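Local atomic coordinates of Cry37AA1 (Bacillus thuringiensis, PDB entry 4RHZ), a protein that forms a binary toxin complex with Cry23Aa1 and binds calcium through a beta-sandwich domain of C2 type. Residues Q43-G47 with K48-E52. Numbering follows the deposited sequence.
Sequences QDDWG and KSTPE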
ATOM      1  N   GLN B  43     -19.430 -17.259  15.318  1.00 43.04           N
ATOM      2  CA  GLN B  43     -19.362 -18.690  15.088  1.00 44.41           C
ATOM      3  C   GLN B  43     -19.064 -19.300  16.427  1.00 46.16           C
ATOM      4  O   GLN B  43     -18.049 -18.949  17.056  1.00 45.08           O
ATOM      5  CB  GLN B  43     -18.257 -19.056  14.063  1.00 44.75           C
ATOM      6  CG  GLN B  43     -17.909 -20.582  13.980  1.00 43.71           C
ATOM      7  CD  GLN B  43     -19.129 -21.413  13.592  1.00 47.20           C
ATOM      8  OE1 GLN B  43     -19.675 -21.274  12.481  1.00 47.96           O
ATOM      9  NE2 GLN B  43     -19.579 -22.276  14.513  1.00 48.81           N
ATOM     10  N   ASP B  44     -19.952 -20.196  16.880  1.00 48.21           N
ATOM     11  CA  ASP B  44     -19.750 -20.905  18.134  1.00 50.18           C
ATOM     12  C   ASP B  44     -18.655 -21.927  18.026  1.00 51.32           C
ATOM     13  O   ASP B  44     -18.399 -22.479  16.953  1.00 50.64           O
ATOM     14  CB  ASP B  44     -21.023 -21.569  18.612  1.00 51.16           C
ATOM     15  CG  ASP B  44     -22.101 -20.576  18.936  1.00 53.88           C
ATOM     16  OD1 ASP B  44     -23.250 -20.984  18.763  1.00 57.44           O
ATOM     17  OD2 ASP B  44     -21.815 -19.407  19.324  1.00 53.37           O
ATOM     18  N   ASP B  45     -18.005 -22.142  19.161  1.00 53.40           N
ATOM     19  CA  ASP B  45     -16.900 -23.071  19.292  1.00 56.50           C
ATOM     20  C   ASP B  45     -17.408 -24.485  19.149  1.00 58.96           C
ATOM     21  O   ASP B  45     -18.016 -25.044  20.113  1.00 59.07           O
ATOM     22  CB  ASP B  45     -16.258 -22.925  20.682  1.00 56.31           C
ATOM     23  CG  ASP B  45     -15.204 -23.989  20.970  1.00 57.78           C
ATOM     24  OD1 ASP B  45     -14.881 -24.808  20.069  1.00 59.31           O
ATOM     25  OD2 ASP B  45     -14.698 -24.001  22.127  1.00 59.01           O
ATOM     26  N   TRP B  46     -17.146 -25.066  17.982  1.00 60.93           N
ATOM     27  CA  TRP B  46     -17.397 -26.497  17.776  1.00 63.63           C
ATOM     28  C   TRP B  46     -16.104 -27.311  17.776  1.00 65.78           C
ATOM     29  O   TRP B  46     -16.082 -28.415  17.213  1.00 66.46           O
ATOM     30  CB  TRP B  46     -18.149 -26.778  16.456  1.00 62.79           C
ATOM     31  CG  TRP B  46     -19.451 -26.100  16.336  1.00 60.70           C
ATOM     32  CD1 TRP B  46     -20.239 -25.636  17.360  1.00 61.52           C
ATOM     33  CD2 TRP B  46     -20.149 -25.809  15.126  1.00 58.45           C
ATOM     34  NE1 TRP B  46     -21.374 -25.037  16.850  1.00 59.44           N
ATOM     35  CE2 TRP B  46     -21.345 -25.139  15.481  1.00 58.88           C
ATOM     36  CE3 TRP B  46     -19.870 -26.024  13.765  1.00 57.45           C
ATOM     37  CZ2 TRP B  46     -22.279 -24.708  14.519  1.00 58.69           C
ATOM     38  CZ3 TRP B  46     -20.788 -25.576  12.811  1.00 54.87           C
ATOM     39  CH2 TRP B  46     -21.974 -24.924  13.195  1.00 55.12           C
ATOM     40  N   GLY B  47     -15.032 -26.791  18.382  1.00 67.88           N
ATOM     41  CA  GLY B  47     -13.711 -27.467  18.267  1.00 70.21           C
ATOM     42  C   GLY B  47     -13.448 -28.010  16.839  1.00 71.43           C
ATOM     43  O   GLY B  47     -13.702 -27.315  15.829  1.00 71.59           O
ATOM     44  N   LYS B  48     -12.977 -29.258  16.749  1.00 71.84           N
ATOM     45  CA  LYS B  48     -12.661 -29.934  15.450  1.00 72.32           C
ATOM     46  C   LYS B  48     -13.695 -29.781  14.299  1.00 71.41           C
ATOM     47  O   LYS B  48     -13.336 -29.856  13.123  1.00 71.03           O
ATOM     48  CB  LYS B  48     -12.286 -31.434  15.672  1.00 73.19           C
ATOM     49  CG  LYS B  48     -12.874 -32.108  16.960  1.00 75.61           C
ATOM     50  CD  LYS B  48     -14.360 -32.528  16.783  1.00 80.08           C
ATOM     51  CE  LYS B  48     -15.066 -32.772  18.126  1.00 82.28           C
ATOM     52  NZ  LYS B  48     -14.558 -34.006  18.823  1.00 83.30           N
ATOM     53  N   SER B  49     -14.959 -29.543  14.649  1.00 69.98           N
ATOM     54  CA  SER B  49     -16.008 -29.308  13.666  1.00 68.72           C
ATOM     55  C   SER B  49     -16.157 -27.816  13.273  1.00 66.82           C
ATOM     56  O   SER B  49     -16.995 -27.473  12.405  1.00 66.09           O
ATOM     57  CB  SER B  49     -17.360 -29.831  14.211  1.00 69.63           C
ATOM     58  OG  SER B  49     -17.426 -31.261  14.222  1.00 72.44           O
ATOM     59  N   THR B  50     -15.394 -26.930  13.920  1.00 63.92           N
ATOM     60  CA  THR B  50     -15.512 -25.496  13.618  1.00 61.92           C
ATOM     61  C   THR B  50     -15.163 -25.290  12.142  1.00 60.10           C
ATOM     62  O   THR B  50     -14.187 -25.848  11.653  1.00 60.80           O
ATOM     63  CB  THR B  50     -14.662 -24.608  14.572  1.00 61.76           C
ATOM     64  OG1 THR B  50     -15.053 -24.841  15.940  1.00 62.12           O
ATOM     65  CG2 THR B  50     -14.819 -23.124  14.244  1.00 60.98           C
ATOM     66  N   PRO B  51     -15.998 -24.545  11.417  1.00 58.09           N
ATOM     67  CA  PRO B  51     -15.717 -24.324   9.993  1.00 56.90           C
ATOM     68  C   PRO B  51     -14.423 -23.545   9.652  1.00 56.68           C
ATOM     69  O   PRO B  51     -13.963 -22.652  10.411  1.00 55.70           O
ATOM     70  CB  PRO B  51     -16.935 -23.539   9.491  1.00 56.90           C
ATOM     71  CG  PRO B  51     -17.926 -23.495  10.613  1.00 55.57           C
ATOM     72  CD  PRO B  51     -17.276 -23.951  11.862  1.00 57.29           C
ATOM     73  N   GLU B  52     -13.847 -23.926   8.507  1.00 55.80           N
ATOM     74  CA  GLU B  52     -12.727 -23.244   7.911  1.00 54.92           C
ATOM     75  C   GLU B  52     -13.271 -21.927   7.383  1.00 53.76           C
ATOM     76  O   GLU B  52     -14.322 -21.887   6.740  1.00 53.65           O
ATOM     77  CB  GLU B  52     -12.098 -24.077   6.769  1.00 54.93           C
ATOM     78  CG  GLU B  52     -10.842 -23.409   6.124  1.00 57.17           C
ATOM     79  CD  GLU B  52     -10.141 -24.266   5.003  1.00 61.44           C
ATOM     80  OE1 GLU B  52      -9.733 -23.664   3.975  1.00 63.55           O
ATOM     81  OE2 GLU B  52      -9.967 -25.504   5.159  1.00 59.11           O
TER
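T50 and W46 meet in the loop that carries the chain from strand 38-43 in one sheet of the C2-type sandwich to strand 55-62 in the other, where two successive i to i+3 backbone bonds tighten the chain around a short 3-10 segment at K48 and S49. S49 N donates to W46 O at 3.0 Å, and T50 N binds G47 O at 2.6 Å.

The T50 side chain bridges W46 and G47 within this turn. T50 CB lies 3.1 Å from G47 O. With OG1 beside the backbone N (chi1 -58°), the hydroxyl gives its proton to a lone pair of G47 O, and T50 OG1 accepts a bond from W46 N at 2.9 Å, bent to 131°. G47 O is thus gripped by two donors of one residue. The methyl branch, CG2, turns to the aliphatic part of Q43 and meets its CG. Just before the turn, D45 OD1 takes a bond from G47 N in an Asx turn, which probably helps to hold G47 at its positive phi. Y24 packs against both D45 and T50.

Q43, the last residue of strand 38-43, folds its side chain back at chi2 and faces P51: Q43 OE1 comes to 3.4 Å from P51 CG. P51 CD also touches the tryptophan at CE3, approaching the ring obliquely, while S49 O sits at the ring edge. The Q43 amide is held by a nearly straight bond, 176°, from Q43 NE2 to a lone pair of D44 O (2.7 Å), and NE2 lies 3.4 Å above the plane of the W46 ring, over its centre.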